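Local atomic coordinates of protein BA_2500 (Bacillus anthracis, PDB entry 4GUC), a protein that is of unknown function but belongs to the DUF5065 family of the E-set clan, whose members are expected to have an immunoglobulin-like beta fold. Residues Val103-Gly107 and Glu108-Tyr112; Trp11-Asn15 and Tyr16-His20; Lys93-Pro97 and Gly98-Ala102. One frame throughout, in Å; residues are numbered along the deposited sequence.

Contact 1 (Val103-Gly107 and Glu108-Tyr112); sequences VMKLG and ENYYY
Val103-Leu106 and Asn109-Tyr112 form the closed end of a beta hairpin, where strands 98-106 and 109-119 meet antiparallel in the mixed sheet. Met104 and Tyr111 are a hydrogen-bonded pair: Met104 N donates to Tyr111 O (2.8 Å) and Tyr111 N to Met104 O. Leu106 and Asn109 repeat the pattern around the reversal, bonded in both directions, Leu106 N to Asn109 O (2.9 Å) and Asn109 N to Leu106 O. A water also donates to Leu106 O and accepts from Asn109 ND2.

On one face, selenomethionine Met104 bends at chi3 (69°) after an extended start, carrying CE across to CD2 of Tyr111 at 3.7 Å. Leu106 CB meets the same ring at CE2 (4.0 Å). A glycerol, probably from the crystallisation liquor, lies beside this tyrosine. The other face carries Lys105 and Tyr110, whose side chains cross at a slant. Lys105 CG lies 3.7 Å from Tyr110 CE1, and the methylenes continue toward the phenol oxygen, itself hydrogen-bonded to Arg12 N. Lys105 is extended until chi4 (-66°), where the chain turns and NZ donates to Gly107 O at 2.9 Å, tying the strand end to the turn. Val103 CG1 touches Tyr110 at CD1 (4.2 Å), continuing this apolar packing farther from the turn.

Gly107, with positive phi (65°), and Glu108 occupy the two central positions. The arrangement is a beta hairpin with a two-residue loop (2:2), closed by a type II' turn from Leu106 to Asn109, a setting in which glycine commonly takes the first central position.

Contact 2 (Trp11-Asn15 and Tyr16-His20); sequences WRWQN and YFLLH
Trp13 brings CE3 of its indole to 3.7 Å from Leu18 CB, and the two side chains cross at about a right angle. Closer to the backbone, Trp13 CB sits 4.0 Å from Leu19 CD1 and 3.9 Å from Leu19 CA. Trp13 thus packs on Leu18 and Leu19 from the loop that precedes helix 16-22. Its chi1 of -49° swings the indole toward Leu18.

Asn15 supplies the polar half of the junction. With CG anti to the backbone N (chi1 174°), the amide reaches forward over the open amino end of the helix. Leu18 N donates to Asn15 OD1 at 3.2 Å, in the plane of the amide carbonyl and on a lone pair, while Leu19 N donates to the backbone Asn15 O at 2.9 Å. Two early helical N-H groups are thus satisfied by one residue. At the far side of the amide, Asn15 ND2 is hydrogen-bonded to Glu66 O, so the capping group is gripped through both its oxygen and its nitrogen. Leu19 continues inward onto Val103 and Tyr112, setting the helix against the sheet.

The arrangement is an asparagine N-cap, in which the side chain of Asn15 accepts from the N-H three residues on, that of Leu18, with Trp13 packed against Leu18 and Leu19.

Contact 3 (Lys93-Pro97 and Gly98-Ala102); sequences KAYNP and GTYVA
The rings of Tyr95 and Tyr100 meet at a slant: CE2 of Tyr100 comes to the edge of the Tyr95 ring, near its plane, and lies 4.0 Å from Tyr95 CD2. The edge of the Tyr100 ring in turn meets the backbone carbonyl of Asn96, whose O lies near the ring plane, 3.3 Å from Tyr100 CE1. Tyr72, on strand 69-76, packs edge-to-face with Tyr100, while Ile56 and Ile118 touch both Tyr95 and Tyr100 from the neighbouring strands.

The phenol carries the contact. Tyr100 OH donates to Asn96 O at 2.6 Å, in the carbonyl plane and on a lone pair, with a C=O...O angle of 129°. Gln58 NE2 is hydrogen-bonded to the same phenol oxygen, so the hydroxyl of the buried Tyr100 has two protein partners. With chi1 at -68°, CG stands anti to the carbonyl carbon, and the ring reaches back along the chain to the residue four positions earlier. Tyr95 CB and Asn96 CB flank the hydroxyl. In the conformer described, Asn96 OD1 is hydrogen-bonded to Tyr72 OH.

Between the bonded residues, Pro97 and Gly98 lead into strand 98-106. Gly98 is almost fully extended (phi 169°), in a conformation favoured by glycine. A tyrosine near a strand end, bonded through its hydroxyl to a backbone group four residues back, with proline three and glycine two positions before it (Pro97-Gly98-Thr99-Tyr100, the familiar Pro-Gly-x-Tyr pattern), makes a tyrosine corner, a hallmark of Greek key beta proteins and consistent with the E-set assignment.

Contacts 1 and 3 share strand 98-106 and lie on opposite sides of the chain's centre, contact 3 where the strand begins and contact 1 where it turns back; both are partly buried. Contact 2 is a surface contact, though Trp11 packs on Val103 and Lys105, and Leu19 and Tyr16 reach Val101. Tyr112 OH also bonds to His20 ND1, joining contacts 1 and 2 (centres about 11 Å apart). Their chemistry follows their place: paired backbone amides close the hairpin, a side-chain amide caps the helix, and the phenol of a buried tyrosine holds the incoming loop. In all three, aromatic rings supply much of the apolar packing beside these polar bonds.

Contact 1 (Val103-Gly107 and Glu108-Tyr112)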
loop_
_atom_site.group_PDB
_atom_site.type_symbol
_atom_site.label_atom_id
_atom_site.label_comp_id
_atom_site.label_asym_id
_atom_site.label_seq_id
_atom_site.Cartn_x
_atom_site.Cartn_y
_atom_site.Cartn_z
ATOM N N VAL A 103 0.784 -1.510 -0.612
ATOM C CA VAL A 103 1.860 -2.441 -0.894
ATOM C C VAL A 103 2.664 -2.704 0.365
ATOM O O VAL A 103 2.955 -1.765 1.108
ATOM C CB VAL A 103 2.826 -1.852 -1.981
ATOM C CG1 VAL A 103 3.997 -2.766 -2.284
ATOM C CG2 VAL A 103 2.038 -1.528 -3.258
HETATM N N MSE A 104 3.014 -3.964 0.617
HETATM C CA MSE A 104 3.842 -4.337 1.735
HETATM C C MSE A 104 5.165 -4.900 1.269
HETATM O O MSE A 104 5.199 -5.749 0.353
HETATM C CB MSE A 104 3.162 -5.367 2.637
HETATM C CG MSE A 104 3.987 -5.705 3.905
HETATM SE SE MSE A 104 3.201 -6.912 5.163
HETATM C CE MSE A 104 3.286 -8.505 4.115
ATOM N N LYS A 105 6.257 -4.396 1.837
ATOM C CA LYS A 105 7.591 -4.920 1.575
ATOM C C LYS A 105 7.924 -5.769 2.817
ATOM O O LYS A 105 7.803 -5.294 3.961
ATOM C CB LYS A 105 8.616 -3.832 1.398
ATOM C CG LYS A 105 10.055 -4.399 1.126
ATOM C CD LYS A 105 11.015 -3.293 0.878
ATOM C CE LYS A 105 12.435 -3.768 0.606
ATOM N NZ LYS A 105 13.062 -4.429 1.788
ATOM N N LEU A 106 8.352 -7.012 2.597
ATOM C CA LEU A 106 8.700 -7.928 3.703
ATOM C C LEU A 106 9.958 -8.608 3.225
ATOM O O LEU A 106 9.925 -9.496 2.375
ATOM C CB LEU A 106 7.596 -8.927 3.960
ATOM C CG LEU A 106 7.747 -9.830 5.165
ATOM C CD1 LEU A 106 7.717 -9.018 6.469
ATOM C CD2 LEU A 106 6.651 -10.903 5.155
ATOM N N GLY A 107 11.089 -8.190 3.762
ATOM C CA GLY A 107 12.360 -8.743 3.263
ATOM C C GLY A 107 12.525 -8.305 1.812
ATOM O O GLY A 107 12.290 -7.156 1.477
ATOM N N GLU A 108 12.871 -9.238 0.928
ATOM C CA GLU A 108 13.055 -8.924 -0.487
ATOM C C GLU A 108 11.766 -9.112 -1.291
ATOM O O GLU A 108 11.768 -8.915 -2.512
ATOM C CB GLU A 108 14.091 -9.889 -1.087
ATOM C CG GLU A 108 15.467 -9.876 -0.474
ATOM C CD GLU A 108 16.264 -8.625 -0.795
ATOM O OE1 GLU A 108 15.707 -7.723 -1.472
ATOM O OE2 GLU A 108 17.463 -8.565 -0.408
ATOM N N ASN A 109 10.660 -9.465 -0.631
ATOM C CA ASN A 109 9.404 -9.742 -1.317
ATOM C C ASN A 109 8.368 -8.649 -1.164
ATOM O O ASN A 109 8.362 -7.896 -0.189
ATOM C CB ASN A 109 8.856 -11.073 -0.781
ATOM C CG ASN A 109 9.801 -12.253 -1.052
ATOM O OD1 ASN A 109 10.452 -12.325 -2.102
ATOM N ND2 ASN A 109 9.906 -13.153 -0.089
ATOM N N TYR A 110 7.457 -8.594 -2.122
ATOM C CA TYR A 110 6.403 -7.605 -2.145
ATOM C C TYR A 110 5.025 -8.233 -2.256
ATOM O O TYR A 110 4.850 -9.230 -2.955
ATOM C CB TYR A 110 6.591 -6.625 -3.291
ATOM C CG TYR A 110 7.829 -5.765 -3.138
ATOM C CD1 TYR A 110 7.784 -4.562 -2.468
ATOM C CD2 TYR A 110 9.036 -6.154 -3.675
ATOM C CE1 TYR A 110 8.907 -3.767 -2.361
ATOM C CE2 TYR A 110 10.160 -5.390 -3.540
ATOM C CZ TYR A 110 10.084 -4.187 -2.859
ATOM O OH TYR A 110 11.199 -3.367 -2.753
ATOM N N TYR A 111 4.074 -7.592 -1.587
ATOM C CA TYR A 111 2.663 -7.982 -1.512
ATOM C C TYR A 111 1.764 -6.795 -1.753
ATOM O O TYR A 111 2.209 -5.652 -1.526
ATOM C CB TYR A 111 2.373 -8.549 -0.117
ATOM C CG TYR A 111 3.299 -9.698 0.221
ATOM C CD1 TYR A 111 2.947 -10.996 -0.077
ATOM C CD2 TYR A 111 4.553 -9.474 0.791
ATOM C CE1 TYR A 111 3.835 -12.073 0.182
ATOM C CE2 TYR A 111 5.429 -10.519 1.055
ATOM C CZ TYR A 111 5.063 -11.803 0.765
ATOM O OH TYR A 111 5.955 -12.838 1.049
ATOM N N TYR A 112 0.553 -6.991 -2.267
ATOM C CA TYR A 112 -0.332 -5.850 -2.494
ATOM C C TYR A 112 -1.772 -6.282 -2.324
ATOM O O TYR A 112 -2.055 -7.480 -2.300
ATOM C CB TYR A 112 -0.058 -5.205 -3.857
ATOM C CG TYR A 112 -0.568 -5.961 -5.046
ATOM C CD1 TYR A 112 -1.452 -5.375 -5.974
ATOM C CD2 TYR A 112 -0.205 -7.287 -5.263
ATOM C CE1 TYR A 112 -1.947 -6.105 -7.060
ATOM C CE2 TYR A 112 -0.682 -7.990 -6.341
ATOM C CZ TYR A 112 -1.572 -7.413 -7.223
ATOM O OH TYR A 112 -2.017 -8.174 -8.281
HETATM O O HOH W 1 9.352 -12.198 2.682
#

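Contact 2 (Trp11-Asn15 and Tyr16-His20)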
loop_
_atom_site.group_PDB
_atom_site.type_symbol
_atom_site.label_atom_id
_atom_site.label_comp_id
_atom_site.label_asym_id
_atom_site.label_seq_id
_atom_site.Cartn_x
_atom_site.Cartn_y
_atom_site.Cartn_z
ATOM N N TRP A 11 11.235 1.422 -3.620
ATOM C CA TRP A 11 10.706 0.066 -3.803
ATOM C C TRP A 11 10.835 -0.405 -5.248
ATOM O O TRP A 11 10.876 0.383 -6.185
ATOM C CB TRP A 11 9.346 -0.051 -3.146
ATOM C CG TRP A 11 9.451 -0.095 -1.639
ATOM C CD1 TRP A 11 10.510 0.269 -0.843
ATOM C CD2 TRP A 11 8.356 -0.338 -0.754
ATOM N NE1 TRP A 11 10.162 0.165 0.488
ATOM C CE2 TRP A 11 8.842 -0.206 0.571
ATOM C CE3 TRP A 11 7.035 -0.737 -0.945
ATOM C CZ2 TRP A 11 8.022 -0.426 1.689
ATOM C CZ3 TRP A 11 6.234 -0.920 0.161
ATOM C CH2 TRP A 11 6.731 -0.773 1.445
ATOM N N ARG A 12 10.861 -1.712 -5.427
ATOM C CA ARG A 12 11.087 -2.270 -6.748
ATOM C C ARG A 12 10.062 -1.949 -7.844
ATOM O O ARG A 12 10.458 -1.597 -8.956
ATOM C CB ARG A 12 11.289 -3.781 -6.631
ATOM C CG ARG A 12 11.852 -4.396 -7.915
ATOM C CD ARG A 12 12.168 -5.876 -7.758
ATOM N NE ARG A 12 13.103 -6.118 -6.664
ATOM C CZ ARG A 12 14.431 -6.101 -6.774
ATOM N NH1 ARG A 12 15.013 -5.859 -7.937
ATOM N NH2 ARG A 12 15.179 -6.343 -5.713
ATOM N N TRP A 13 8.775 -2.050 -7.540
ATOM C CA TRP A 13 7.723 -1.810 -8.532
ATOM C C TRP A 13 7.066 -0.449 -8.356
ATOM O O TRP A 13 6.350 -0.213 -7.376
ATOM C CB TRP A 13 6.685 -2.924 -8.419
ATOM C CG TRP A 13 7.291 -4.285 -8.413
ATOM C CD1 TRP A 13 7.266 -5.189 -7.386
ATOM C CD2 TRP A 13 8.101 -4.865 -9.440
ATOM N NE1 TRP A 13 7.956 -6.321 -7.742
ATOM C CE2 TRP A 13 8.483 -6.143 -8.996
ATOM C CE3 TRP A 13 8.512 -4.441 -10.711
ATOM C CZ2 TRP A 13 9.273 -6.996 -9.775
ATOM C CZ3 TRP A 13 9.293 -5.292 -11.493
ATOM C CH2 TRP A 13 9.670 -6.554 -11.018
ATOM N N GLN A 14 7.239 0.430 -9.338
ATOM C CA GLN A 14 6.663 1.774 -9.260
ATOM C C GLN A 14 5.667 2.015 -10.379
ATOM O O GLN A 14 5.335 3.147 -10.696
ATOM C CB GLN A 14 7.764 2.823 -9.358
ATOM C CG GLN A 14 8.901 2.668 -8.360
ATOM C CD GLN A 14 8.516 2.981 -6.972
ATOM O OE1 GLN A 14 7.626 3.790 -6.721
ATOM N NE2 GLN A 14 9.217 2.377 -6.034
ATOM N N ASN A 15 5.254 0.931 -11.018
ATOM C CA ASN A 15 4.269 0.965 -12.070
ATOM C C ASN A 15 3.223 -0.096 -11.712
ATOM O O ASN A 15 3.600 -1.220 -11.375
ATOM C CB ASN A 15 5.010 0.667 -13.383
ATOM C CG ASN A 15 4.121 0.525 -14.514
ATOM O OD1 ASN A 15 3.544 -0.559 -14.695
ATOM N ND2 ASN A 15 4.087 1.526 -15.381
ATOM N N TYR A 16 1.932 0.251 -11.825
ATOM C CA TYR A 16 0.864 -0.674 -11.436
ATOM C C TYR A 16 0.897 -1.965 -12.257
ATOM O O TYR A 16 0.719 -3.045 -11.707
ATOM C CB TYR A 16 -0.522 -0.040 -11.392
ATOM C CG TYR A 16 -1.527 -0.941 -10.727
ATOM C CD1 TYR A 16 -1.691 -0.919 -9.338
ATOM C CD2 TYR A 16 -2.285 -1.839 -11.452
ATOM C CE1 TYR A 16 -2.582 -1.754 -8.706
ATOM C CE2 TYR A 16 -3.170 -2.665 -10.831
ATOM C CZ TYR A 16 -3.333 -2.638 -9.460
ATOM O OH TYR A 16 -4.238 -3.496 -8.831
ATOM N N PHE A 17 1.093 -1.882 -13.570
ATOM C CA PHE A 17 1.154 -3.089 -14.380
ATOM C C PHE A 17 2.234 -4.040 -13.828
ATOM O O PHE A 17 2.000 -5.240 -13.649
ATOM C CB PHE A 17 1.448 -2.780 -15.851
ATOM C CG PHE A 17 1.501 -4.002 -16.720
ATOM C CD1 PHE A 17 0.394 -4.439 -17.418
ATOM C CD2 PHE A 17 2.672 -4.751 -16.830
ATOM C CE1 PHE A 17 0.458 -5.581 -18.218
ATOM C CE2 PHE A 17 2.731 -5.884 -17.614
ATOM C CZ PHE A 17 1.610 -6.299 -18.289
ATOM N N LEU A 18 3.427 -3.509 -13.537
ATOM C CA LEU A 18 4.505 -4.356 -13.043
ATOM C C LEU A 18 4.212 -4.904 -11.666
ATOM O O LEU A 18 4.480 -6.091 -11.396
ATOM C CB LEU A 18 5.845 -3.635 -13.136
ATOM C CG LEU A 18 6.401 -3.425 -14.568
ATOM C CD1 LEU A 18 7.699 -2.597 -14.495
ATOM C CD2 LEU A 18 6.645 -4.738 -15.271
ATOM N N LEU A 19 3.626 -4.087 -10.819
ATOM C CA LEU A 19 3.250 -4.530 -9.459
ATOM C C LEU A 19 2.262 -5.690 -9.563
ATOM O O LEU A 19 2.446 -6.759 -8.963
ATOM C CB LEU A 19 2.611 -3.358 -8.690
ATOM C CG LEU A 19 2.159 -3.684 -7.261
ATOM C CD1 LEU A 19 3.402 -3.898 -6.360
ATOM C CD2 LEU A 19 1.206 -2.639 -6.717
ATOM N N HIS A 20 1.238 -5.501 -10.377
ATOM C CA HIS A 20 0.197 -6.495 -10.539
ATOM C C HIS A 20 0.696 -7.759 -11.193
ATOM O O HIS A 20 0.071 -8.812 -11.028
ATOM C CB HIS A 20 -0.952 -5.789 -11.289
ATOM C CG HIS A 20 -2.171 -6.595 -11.555
ATOM N ND1 HIS A 20 -2.910 -7.174 -10.553
ATOM C CD2 HIS A 20 -2.901 -6.722 -12.688
ATOM C CE1 HIS A 20 -3.991 -7.724 -11.072
ATOM N NE2 HIS A 20 -4.019 -7.453 -12.364
#

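Contact 3 (Lys93-Pro97 and Gly98-Ala102)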
loop_
_atom_site.group_PDB
_atom_site.type_symbol
_atom_site.label_atom_id
_atom_site.label_comp_id
_atom_site.label_asym_id
_atom_site.label_seq_id
_atom_site.Cartn_x
_atom_site.Cartn_y
_atom_site.Cartn_z
ATOM N N LYS A 93 -8.082 14.283 4.177
ATOM C CA LYS A 93 -8.265 14.971 2.909
ATOM C C LYS A 93 -6.977 15.104 2.106
ATOM O O LYS A 93 -7.021 15.426 0.918
ATOM C CB LYS A 93 -8.903 16.336 3.106
ATOM C CG LYS A 93 -10.343 16.260 3.544
ATOM C CD LYS A 93 -10.895 17.635 3.658
ATOM C CE LYS A 93 -12.350 17.590 4.051
ATOM N NZ LYS A 93 -12.910 18.901 4.334
ATOM N N ALA A 94 -5.838 14.857 2.740
ATOM C CA ALA A 94 -4.550 14.902 2.055
ATOM C C ALA A 94 -4.541 13.853 0.917
ATOM O O ALA A 94 -3.758 13.955 -0.029
ATOM C CB ALA A 94 -3.422 14.649 3.049
ATOM N N TYR A 95 -5.391 12.818 1.029
ATOM C CA TYR A 95 -5.527 11.814 -0.006
ATOM C C TYR A 95 -6.594 12.316 -1.007
ATOM O O TYR A 95 -7.798 12.060 -0.830
ATOM C CB TYR A 95 -5.987 10.483 0.585
ATOM C CG TYR A 95 -5.011 9.823 1.544
ATOM C CD1 TYR A 95 -4.961 10.193 2.887
ATOM C CD2 TYR A 95 -4.145 8.804 1.114
ATOM C CE1 TYR A 95 -4.066 9.570 3.788
ATOM C CE2 TYR A 95 -3.268 8.182 1.991
ATOM C CZ TYR A 95 -3.230 8.577 3.328
ATOM O OH TYR A 95 -2.379 7.984 4.232
ATOM N N ASN A 96 -6.128 12.959 -2.072
ATOM C CA ASN A 96 -6.983 13.484 -3.122
ATOM C C ASN A 96 -7.862 12.385 -3.722
ATOM O O ASN A 96 -7.375 11.282 -3.959
ATOM C CB ASN A 96 -6.067 14.012 -4.222
ATOM C CG ASN A 96 -5.134 15.109 -3.730
ATOM O OD1 ASN A 96 -3.908 14.934 -3.721
ATOM N ND2 ASN A 96 -5.706 16.203 -3.238
ATOM N N PRO A 97 -9.167 12.654 -3.949
ATOM C CA PRO A 97 -9.942 11.583 -4.556
ATOM C C PRO A 97 -9.246 10.962 -5.785
ATOM O O PRO A 97 -8.722 11.668 -6.639
ATOM C CB PRO A 97 -11.254 12.270 -4.917
ATOM C CG PRO A 97 -11.388 13.323 -3.850
ATOM C CD PRO A 97 -9.994 13.847 -3.695
ATOM N N GLY A 98 -9.196 9.644 -5.828
ATOM C CA GLY A 98 -8.563 8.946 -6.938
ATOM C C GLY A 98 -8.388 7.478 -6.633
ATOM O O GLY A 98 -9.082 6.943 -5.763
ATOM N N THR A 99 -7.472 6.840 -7.360
ATOM C CA THR A 99 -7.191 5.415 -7.237
ATOM C C THR A 99 -5.875 5.216 -6.515
ATOM O O THR A 99 -4.886 5.897 -6.796
ATOM C CB THR A 99 -7.176 4.752 -8.621
ATOM O OG1 THR A 99 -8.452 4.964 -9.243
ATOM C CG2 THR A 99 -6.893 3.268 -8.549
ATOM N N TYR A 100 -5.861 4.276 -5.566
ATOM C CA TYR A 100 -4.698 3.977 -4.715
ATOM C C TYR A 100 -4.439 2.500 -4.588
ATOM O O TYR A 100 -5.267 1.708 -5.023
ATOM C CB TYR A 100 -4.976 4.558 -3.321
ATOM C CG TYR A 100 -5.008 6.075 -3.283
ATOM C CD1 TYR A 100 -6.133 6.786 -3.666
ATOM C CD2 TYR A 100 -3.906 6.796 -2.837
ATOM C CE1 TYR A 100 -6.162 8.190 -3.651
ATOM C CE2 TYR A 100 -3.925 8.186 -2.808
ATOM C CZ TYR A 100 -5.054 8.883 -3.231
ATOM O OH TYR A 100 -5.063 10.277 -3.182
ATOM N N VAL A 101 -3.291 2.153 -4.007
ATOM C CA VAL A 101 -2.959 0.749 -3.769
ATOM C C VAL A 101 -2.072 0.648 -2.561
ATOM O O VAL A 101 -1.239 1.527 -2.325
ATOM C CB VAL A 101 -2.280 0.042 -4.990
ATOM C CG1 VAL A 101 -0.986 0.705 -5.393
ATOM C CG2 VAL A 101 -2.080 -1.472 -4.732
ATOM N N ALA A 102 -2.288 -0.386 -1.738
ATOM C CA ALA A 102 -1.472 -0.637 -0.560
ATOM C C ALA A 102 -0.491 -1.753 -0.908
ATOM O O ALA A 102 -0.882 -2.815 -1.424
ATOM C CB ALA A 102 -2.315 -1.018 0.659
#